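PDB 4OJU: SLH domain-containing protein from Pseudoflavonifractor capillosus, which is of unknown function but carries leucine-rich repeats that probably serve in protein binding, and binds magnesium ions. Local coordinates for residues Glu31-Pro42 against Phe63-Pro74; Asn89-Leu100 against Cys111-Ser122. All coordinates share one frame; numbering follows the deposited sequence. Where two conformers were deposited one is given.

Contact 1: Glu31-Pro42 against Phe63-Pro74. With EDO (1,2-ethanediol), chain E.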
# COMPACT_ATOMS: atom_id res chain seq x y z
N GLU A 31 -20.10 5.56 -20.44
CA GLU A 31 -19.56 4.49 -21.28
C GLU A 31 -20.39 4.15 -22.47
O GLU A 31 -19.84 3.86 -23.54
CB GLU A 31 -19.51 3.21 -20.45
CG GLU A 31 -18.16 2.87 -19.92
CD GLU A 31 -18.24 1.60 -19.12
OE1 GLU A 31 -18.93 0.64 -19.55
OE2 GLU A 31 -17.65 1.57 -18.02
N SER A 32 -21.71 4.02 -22.24
CA SER A 32 -22.66 3.57 -23.26
C SER A 32 -22.75 4.55 -24.41
O SER A 32 -23.24 4.19 -25.48
CB SER A 32 -24.03 3.34 -22.64
OG SER A 32 -24.64 4.54 -22.20
N LEU A 33 -22.26 5.79 -24.23
CA LEU A 33 -22.34 6.79 -25.29
C LEU A 33 -20.99 7.03 -25.96
O LEU A 33 -20.91 7.81 -26.92
CB LEU A 33 -22.89 8.13 -24.73
CG LEU A 33 -24.34 8.12 -24.20
CD1 LEU A 33 -24.65 9.43 -23.51
CD2 LEU A 33 -25.35 7.87 -25.32
N ALA A 34 -19.93 6.37 -25.49
CA ALA A 34 -18.58 6.57 -26.04
C ALA A 34 -18.34 5.81 -27.33
O ALA A 34 -18.85 4.69 -27.49
CB ALA A 34 -17.54 6.16 -25.01
N GLY A 35 -17.53 6.40 -28.21
CA GLY A 35 -17.13 5.84 -29.50
C GLY A 35 -15.98 4.86 -29.39
O GLY A 35 -15.80 3.99 -30.25
N SER A 36 -15.18 4.98 -28.31
CA SER A 36 -14.03 4.12 -28.02
C SER A 36 -13.71 4.16 -26.53
O SER A 36 -14.30 4.96 -25.80
CB SER A 36 -12.82 4.53 -28.85
OG SER A 36 -12.10 5.60 -28.26
N THR A 37 -12.75 3.33 -26.10
CA THR A 37 -12.33 3.28 -24.69
C THR A 37 -11.22 4.32 -24.42
O THR A 37 -10.71 4.37 -23.30
CB THR A 37 -11.90 1.86 -24.31
OG1 THR A 37 -10.76 1.51 -25.09
CG2 THR A 37 -13.02 0.84 -24.48
N TYR A 38 -10.82 5.11 -25.41
CA TYR A 38 -9.86 6.19 -25.18
C TYR A 38 -10.66 7.47 -24.94
O TYR A 38 -11.44 7.87 -25.81
CB TYR A 38 -8.83 6.36 -26.33
CG TYR A 38 -7.69 7.25 -25.90
CD1 TYR A 38 -7.81 8.64 -25.93
CD2 TYR A 38 -6.53 6.71 -25.36
CE1 TYR A 38 -6.79 9.47 -25.46
CE2 TYR A 38 -5.51 7.53 -24.88
CZ TYR A 38 -5.64 8.90 -24.94
OH TYR A 38 -4.62 9.71 -24.49
N ALA A 39 -10.51 8.08 -23.77
CA ALA A 39 -11.23 9.31 -23.42
C ALA A 39 -10.38 10.52 -23.75
O ALA A 39 -9.47 10.87 -23.00
CB ALA A 39 -11.61 9.30 -21.95
N ASP A 40 -10.63 11.14 -24.92
CA ASP A 40 -9.92 12.35 -25.34
C ASP A 40 -10.79 13.49 -24.85
O ASP A 40 -11.73 13.88 -25.53
CB ASP A 40 -9.69 12.34 -26.87
CG ASP A 40 -8.74 13.40 -27.40
OD1 ASP A 40 -8.01 14.02 -26.58
OD2 ASP A 40 -8.70 13.61 -28.62
N ILE A 41 -10.56 13.94 -23.62
CA ILE A 41 -11.41 14.94 -22.96
C ILE A 41 -11.30 16.29 -23.66
O ILE A 41 -10.18 16.79 -23.81
CB ILE A 41 -11.09 15.04 -21.44
CG1 ILE A 41 -11.33 13.71 -20.70
CG2 ILE A 41 -11.86 16.20 -20.79
CD1 ILE A 41 -10.74 13.64 -19.23
N PRO A 42 -12.43 16.93 -24.05
CA PRO A 42 -12.33 18.25 -24.71
C PRO A 42 -11.83 19.32 -23.73
O PRO A 42 -12.12 19.26 -22.53
CB PRO A 42 -13.74 18.54 -25.19
CG PRO A 42 -14.62 17.60 -24.48
CD PRO A 42 -13.83 16.46 -23.95
N PHE A 63 -15.18 9.41 -13.82
CA PHE A 63 -14.89 8.20 -14.60
C PHE A 63 -14.84 6.95 -13.75
O PHE A 63 -14.31 5.94 -14.19
CB PHE A 63 -13.52 8.33 -15.30
CG PHE A 63 -13.47 9.31 -16.44
CD1 PHE A 63 -13.32 10.67 -16.20
CD2 PHE A 63 -13.53 8.86 -17.75
CE1 PHE A 63 -13.23 11.57 -17.26
CE2 PHE A 63 -13.43 9.76 -18.81
CZ PHE A 63 -13.31 11.10 -18.56
N GLU A 64 -15.40 7.00 -12.54
CA GLU A 64 -15.36 5.88 -11.60
C GLU A 64 -15.89 4.60 -12.21
O GLU A 64 -16.99 4.60 -12.76
CB GLU A 64 -16.20 6.22 -10.35
CG GLU A 64 -16.11 5.21 -9.23
CD GLU A 64 -17.20 5.26 -8.18
OE1 GLU A 64 -18.25 5.90 -8.43
OE2 GLU A 64 -17.06 4.53 -7.17
N GLU A 65 -15.12 3.50 -12.07
CA GLU A 65 -15.49 2.16 -12.53
C GLU A 65 -15.88 2.13 -14.02
O GLU A 65 -16.81 1.40 -14.38
CB GLU A 65 -16.66 1.59 -11.68
CG GLU A 65 -16.31 1.29 -10.23
CD GLU A 65 -17.43 1.45 -9.22
OE1 GLU A 65 -18.62 1.52 -9.63
OE2 GLU A 65 -17.12 1.49 -8.00
N THR A 66 -15.20 2.91 -14.88
CA THR A 66 -15.52 2.88 -16.33
C THR A 66 -14.52 1.97 -17.03
O THR A 66 -13.54 1.53 -16.42
CB THR A 66 -15.62 4.28 -16.96
OG1 THR A 66 -14.37 4.95 -16.78
CG2 THR A 66 -16.76 5.11 -16.38
N ASN A 67 -14.76 1.68 -18.31
CA ASN A 67 -13.97 0.73 -19.10
C ASN A 67 -12.83 1.42 -19.87
O ASN A 67 -12.27 0.82 -20.79
CB ASN A 67 -14.91 0.03 -20.11
CG ASN A 67 -15.50 0.96 -21.16
OD1 ASN A 67 -15.33 2.19 -21.13
ND2 ASN A 67 -16.21 0.41 -22.12
N ILE A 68 -12.53 2.69 -19.56
CA ILE A 68 -11.52 3.42 -20.32
C ILE A 68 -10.15 2.73 -20.25
O ILE A 68 -9.78 2.18 -19.22
CB ILE A 68 -11.43 4.92 -19.93
CG1 ILE A 68 -11.02 5.12 -18.45
CG2 ILE A 68 -12.73 5.66 -20.29
CD1 ILE A 68 -10.51 6.61 -18.13
N THR A 69 -9.43 2.74 -21.37
CA THR A 69 -8.09 2.16 -21.49
C THR A 69 -7.04 3.26 -21.47
O THR A 69 -5.89 3.02 -21.14
CB THR A 69 -7.98 1.31 -22.76
OG1 THR A 69 -8.41 2.10 -23.87
CG2 THR A 69 -8.78 0.01 -22.68
N GLY A 70 -7.45 4.45 -21.85
CA GLY A 70 -6.56 5.61 -21.92
C GLY A 70 -7.32 6.91 -21.76
O GLY A 70 -8.53 6.96 -21.98
N VAL A 71 -6.61 7.96 -21.36
CA VAL A 71 -7.23 9.26 -21.19
C VAL A 71 -6.22 10.37 -21.45
O VAL A 71 -5.07 10.28 -21.01
CB VAL A 71 -7.91 9.42 -19.78
CG1 VAL A 71 -6.91 9.30 -18.63
CG2 VAL A 71 -8.70 10.75 -19.68
N THR A 72 -6.68 11.43 -22.14
CA THR A 72 -5.94 12.68 -22.28
C THR A 72 -6.71 13.70 -21.46
O THR A 72 -7.89 13.94 -21.73
CB THR A 72 -5.76 13.11 -23.72
OG1 THR A 72 -4.92 12.16 -24.36
CG2 THR A 72 -5.10 14.48 -23.83
N VAL A 73 -6.07 14.25 -20.44
CA VAL A 73 -6.60 15.32 -19.61
C VAL A 73 -6.04 16.61 -20.26
O VAL A 73 -4.83 16.76 -20.30
CB VAL A 73 -6.20 15.14 -18.13
CG1 VAL A 73 -6.75 16.28 -17.28
CG2 VAL A 73 -6.69 13.79 -17.60
N PRO A 74 -6.89 17.45 -20.89
CA PRO A 74 -6.35 18.58 -21.67
C PRO A 74 -5.74 19.67 -20.81
O PRO A 74 -6.03 19.73 -19.61
CB PRO A 74 -7.58 19.08 -22.43
CG PRO A 74 -8.71 18.76 -21.52
CD PRO A 74 -8.36 17.40 -20.97
C1 EDO E . -10.00 17.53 -28.66
O1 EDO E . -9.24 17.05 -27.56
C2 EDO E . -11.26 16.67 -28.84
O2 EDO E . -11.84 16.44 -27.57
O HOH W 1 -17.04 -0.54 -16.58
O HOH W 2 -17.89 2.27 -24.53
O HOH W 3 -15.32 4.02 -23.12
O HOH W 4 -4.98 13.18 -27.10
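The aromatic ring of Tyr38 lies over the backbone of Gly70 and Val71, with Gly70 C 3.7 Å from Tyr38 CE2 and set toward the rim of that face. Because Tyr38 CG is anti to the backbone N (chi1 -167°), the ring swings across to the neighbouring strand, and the glycine, having no side chain, lets it come down on the main chain. At the ring edge, in its plane, Tyr38 OH and Thr72 OG1 share a very short hydrogen bond of 2.5 Å. A serine in place of Tyr38 would probably uncover the Gly70-Val71 backbone and leave Thr72 OG1 without its phenol partner. Beneath the ring, strands 38-40 and 70-72 run parallel, their axes only 6° apart, joined by bonds such as Ala39 N to Gly70 O (2.9 Å). The opposite face of this sheet is apolar: Ala39 CB meets Phe63 CE2, while Ile41 CD1 reaches both Phe63 CZ (3.7 Å) and Val71 CG2 (3.6 Å). Just ahead of the two strands, Thr37 OG1 and Thr69 OG1 are hydrogen-bonded at 2.7 Å. Further out, the Glu31 carboxylate stacks on the Asn67 amide with planes 16° apart. In-register parallel strands with apolar residues turned inward are characteristic of a leucine-rich repeat solenoid; 63-74 belongs to the BspA-type region, and 31-42 is consistent with an edge coil.

Contact 2: Asn89-Leu100 against Cys111-Ser122; sequences NSLSDVKLSENL and CDALKEITIPAS. With MG (magnesium ion), chain H; EDO (1,2-ethanediol), chain F.
Ser122 OG takes part in two hydrogen bonds, as donor to Leu100 O at 2.6 Å and, in the conformer given for Asn99, as acceptor from Asn99 N at 2.9 Å. Its CB is directed at the 89-100 segment, and with OG between the backbone N and the carbonyl carbon (chi1 59°) the hydroxyl reaches the loop at Asn99 and Leu100. It joins two neighbouring coils of the BspA-type leucine-rich repeat region, whose turns stack side by side. In one of its two modelled conformers Glu98 adds to this end, its carboxylate oxygens accepting from Ala121 N and Ser122 N.

Along the middle the two segments are bridged by water, without direct backbone bonds between them. One water links Leu91 O to Ala113 N, another Ser92 O to Lys115 N; a third joins Val94 N to Glu116 O, and a fourth Leu96 N to Thr118 O. Behind this row the side chains interlock: Val94 straddles two partners, its CG2 on Leu114 CD1 (3.8 Å) and its CG1 on Ile117 CD1 (3.9 Å). Leu96 crosses Pro120 at about a right angle, with Leu96 CB 3.6 Å from Pro120 CG. Val71 and Phe108 also pack against Val94.

At the other end Asp112 OD2 binds a magnesium ion at 2.2 Å, and Glu105 of the second subunit binds the same ion, which thus bridges two chains; four waters complete its shell. The Asn89 side chain runs alongside that of Asp112. Its OD1 takes a weak but nearly straight bond from Asp112 N (3.4 Å, 171°), and its ND2 gives another weak one to a magnesium-bound water.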
# COMPACT_ATOMS: atom_id res chain seq x y z
N ASN A 89 -10.20 -0.46 -14.17
CA ASN A 89 -9.30 -1.59 -14.24
C ASN A 89 -8.69 -1.85 -15.60
O ASN A 89 -7.76 -2.66 -15.67
CB ASN A 89 -9.93 -2.84 -13.65
CG ASN A 89 -9.75 -2.85 -12.13
OD1 ASN A 89 -8.82 -2.21 -11.54
ND2 ASN A 89 -10.65 -3.54 -11.47
N SER A 90 -9.08 -1.10 -16.64
CA SER A 90 -8.42 -1.26 -17.94
C SER A 90 -7.57 -0.03 -18.26
O SER A 90 -6.94 0.01 -19.30
CB SER A 90 -9.44 -1.49 -19.05
OG SER A 90 -10.19 -2.65 -18.77
N LEU A 91 -7.53 0.95 -17.37
CA LEU A 91 -6.81 2.20 -17.62
C LEU A 91 -5.30 1.99 -17.50
O LEU A 91 -4.80 1.68 -16.42
CB LEU A 91 -7.31 3.31 -16.67
CG LEU A 91 -6.69 4.71 -16.82
CD1 LEU A 91 -6.85 5.27 -18.25
CD2 LEU A 91 -7.27 5.68 -15.81
N SER A 92 -4.58 2.16 -18.63
CA SER A 92 -3.13 1.97 -18.59
C SER A 92 -2.36 3.19 -19.09
O SER A 92 -1.15 3.27 -18.89
CB SER A 92 -2.73 0.75 -19.42
OG SER A 92 -3.13 0.90 -20.77
N ASP A 93 -3.04 4.13 -19.77
CA ASP A 93 -2.33 5.26 -20.38
C ASP A 93 -2.99 6.57 -20.00
O ASP A 93 -4.10 6.86 -20.42
CB ASP A 93 -2.31 5.08 -21.91
CG ASP A 93 -1.59 6.15 -22.74
OD1 ASP A 93 -0.74 6.87 -22.16
OD2 ASP A 93 -1.84 6.22 -23.96
N VAL A 94 -2.30 7.36 -19.18
CA VAL A 94 -2.81 8.63 -18.70
C VAL A 94 -1.90 9.74 -19.21
O VAL A 94 -0.71 9.75 -18.91
CB VAL A 94 -2.96 8.65 -17.15
CG1 VAL A 94 -3.45 10.01 -16.67
CG2 VAL A 94 -3.90 7.55 -16.67
N LYS A 95 -2.46 10.67 -20.01
CA LYS A 95 -1.72 11.85 -20.45
C LYS A 95 -2.26 13.04 -19.65
O LYS A 95 -3.43 13.43 -19.82
CB LYS A 95 -1.82 12.05 -21.96
CG LYS A 95 -1.12 13.33 -22.48
CD LYS A 95 0.40 13.36 -22.27
N LEU A 96 -1.37 13.59 -18.84
CA LEU A 96 -1.59 14.79 -18.08
C LEU A 96 -0.85 15.88 -18.83
O LEU A 96 0.16 15.62 -19.51
CB LEU A 96 -1.14 14.66 -16.62
CG LEU A 96 -1.72 13.48 -15.81
CD1 LEU A 96 -1.15 13.46 -14.40
CD2 LEU A 96 -3.23 13.57 -15.72
N SER A 97 -1.40 17.08 -18.79
CA SER A 97 -0.85 18.19 -19.52
C SER A 97 -0.36 19.27 -18.59
O SER A 97 -0.85 19.41 -17.47
CB SER A 97 -1.90 18.76 -20.48
OG SER A 97 -2.30 17.83 -21.47
N GLU A 98 0.59 20.05 -19.07
CA GLU A 98 1.12 21.20 -18.34
C GLU A 98 -0.00 22.21 -18.17
O GLU A 98 -0.68 22.52 -19.15
CB GLU A 98 2.33 21.80 -19.05
CG GLU A 98 3.56 20.90 -19.00
CD GLU A 98 4.25 20.71 -17.66
OE1 GLU A 98 5.15 19.84 -17.57
OE2 GLU A 98 3.91 21.47 -16.72
N ASN A 99 -0.23 22.61 -16.89
CA ASN A 99 -1.23 23.50 -16.27
C ASN A 99 -1.94 22.81 -15.09
O ASN A 99 -2.50 23.51 -14.25
CB ASN A 99 -2.28 24.07 -17.24
CG ASN A 99 -1.75 25.16 -18.14
OD1 ASN A 99 -1.23 26.18 -17.68
ND2 ASN A 99 -1.90 24.96 -19.43
N LEU A 100 -1.93 21.46 -15.02
CA LEU A 100 -2.52 20.75 -13.90
C LEU A 100 -1.81 21.16 -12.64
O LEU A 100 -0.59 21.19 -12.65
CB LEU A 100 -2.38 19.24 -14.11
CG LEU A 100 -2.99 18.34 -13.06
CD1 LEU A 100 -4.56 18.45 -13.05
CD2 LEU A 100 -2.56 16.88 -13.33
N CYS A 111 -6.52 1.25 -9.77
CA CYS A 111 -6.40 1.16 -11.23
C CYS A 111 -5.29 0.15 -11.45
O CYS A 111 -4.12 0.52 -11.57
CB CYS A 111 -6.06 2.52 -11.85
SG CYS A 111 -7.42 3.70 -11.82
N ASP A 112 -5.65 -1.11 -11.47
CA ASP A 112 -4.68 -2.20 -11.45
C ASP A 112 -3.89 -2.39 -12.74
O ASP A 112 -2.85 -3.05 -12.68
CB ASP A 112 -5.37 -3.50 -11.01
CG ASP A 112 -5.98 -3.42 -9.61
OD1 ASP A 112 -5.56 -2.53 -8.82
OD2 ASP A 112 -6.81 -4.29 -9.28
N ALA A 113 -4.30 -1.78 -13.87
CA ALA A 113 -3.54 -1.88 -15.11
C ALA A 113 -2.62 -0.65 -15.29
O ALA A 113 -1.88 -0.57 -16.27
CB ALA A 113 -4.48 -2.02 -16.30
N LEU A 114 -2.67 0.31 -14.35
CA LEU A 114 -1.86 1.53 -14.43
C LEU A 114 -0.47 1.27 -13.84
O LEU A 114 -0.34 1.06 -12.63
CB LEU A 114 -2.58 2.69 -13.73
CG LEU A 114 -1.98 4.12 -13.94
CD1 LEU A 114 -1.91 4.53 -15.42
CD2 LEU A 114 -2.78 5.15 -13.15
N LYS A 115 0.55 1.19 -14.70
CA LYS A 115 1.92 0.84 -14.26
C LYS A 115 2.85 2.04 -14.08
O LYS A 115 3.83 1.97 -13.34
CB LYS A 115 2.57 -0.12 -15.27
CG LYS A 115 1.83 -1.44 -15.44
CD LYS A 115 2.57 -2.34 -16.41
CE LYS A 115 1.76 -3.54 -16.82
NZ LYS A 115 2.60 -4.55 -17.52
N GLU A 116 2.53 3.14 -14.77
CA GLU A 116 3.35 4.35 -14.71
C GLU A 116 2.48 5.56 -14.92
O GLU A 116 1.41 5.48 -15.52
CB GLU A 116 4.49 4.30 -15.76
CG GLU A 116 4.03 4.30 -17.21
CD GLU A 116 5.12 4.60 -18.22
OE1 GLU A 116 6.06 3.78 -18.34
OE2 GLU A 116 5.01 5.63 -18.91
N ILE A 117 2.97 6.71 -14.47
CA ILE A 117 2.32 7.99 -14.71
C ILE A 117 3.42 9.06 -14.78
O ILE A 117 4.46 8.95 -14.10
CB ILE A 117 1.20 8.28 -13.66
CG1 ILE A 117 0.23 9.38 -14.20
CG2 ILE A 117 1.78 8.62 -12.26
CD1 ILE A 117 -1.13 9.47 -13.53
N THR A 118 3.20 10.05 -15.63
CA THR A 118 4.10 11.19 -15.77
C THR A 118 3.40 12.40 -15.19
O THR A 118 2.32 12.75 -15.65
CB THR A 118 4.55 11.39 -17.21
OG1 THR A 118 5.27 10.21 -17.57
CG2 THR A 118 5.46 12.60 -17.38
N ILE A 119 4.02 13.04 -14.22
CA ILE A 119 3.46 14.21 -13.55
C ILE A 119 4.01 15.47 -14.20
O ILE A 119 5.22 15.68 -14.22
CB ILE A 119 3.78 14.16 -12.02
CG1 ILE A 119 3.30 12.85 -11.35
CG2 ILE A 119 3.27 15.38 -11.27
CD1 ILE A 119 1.78 12.49 -11.42
N PRO A 120 3.12 16.35 -14.68
CA PRO A 120 3.58 17.62 -15.26
C PRO A 120 4.32 18.50 -14.26
O PRO A 120 4.06 18.42 -13.05
CB PRO A 120 2.27 18.29 -15.67
CG PRO A 120 1.32 17.17 -15.85
CD PRO A 120 1.65 16.24 -14.75
N ALA A 121 5.21 19.37 -14.77
CA ALA A 121 5.99 20.30 -13.94
C ALA A 121 5.08 21.29 -13.15
O ALA A 121 5.46 21.75 -12.08
CB ALA A 121 6.98 21.08 -14.81
N SER A 122 3.87 21.56 -13.66
CA SER A 122 2.93 22.49 -13.04
C SER A 122 2.27 21.92 -11.74
O SER A 122 1.74 22.68 -10.94
CB SER A 122 1.86 22.89 -14.05
OG SER A 122 1.17 21.73 -14.50
MG MG H . -7.89 -4.67 -7.38
C1 EDO F . 6.30 -1.00 -14.55
O1 EDO F . 6.52 0.35 -14.15
C2 EDO F . 7.64 -1.76 -14.54
O2 EDO F . 8.23 -1.66 -13.25
O HOH W 5 -9.60 -4.24 -8.40
O HOH W 6 -6.00 0.43 -14.46
O HOH W 7 0.20 6.31 -17.83
O HOH W 8 0.66 2.15 -17.38
O HOH W 9 1.12 12.40 -18.16
O HOH W 10 -7.39 -2.82 -6.59
O HOH W 11 -8.38 -6.78 -8.03
O HOH W 12 -6.26 -5.62 -6.29

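How the contacts relate
After strands 5-11, 14-19 and 24-29 the chain runs through 31-42, passes through strands 44-46 and 52-58, and returns as 63-74, closing contact 1. It then crosses through strand 79-80, comes back as 89-100, makes a further excursion through strand 102-103 and closes contact 2 with 111-122. The two contacts therefore follow in series, neither nested nor crossing. Their join lies between strands 70-72 and 93-95, where Val71 O and Lys95 N, 2.8 Å apart, probably hydrogen-bond. Strands 38-40, 70-72 and 93-95 thus form one parallel sheet, which contact 2 extends through water to strand 116-119, itself paired with 138-141.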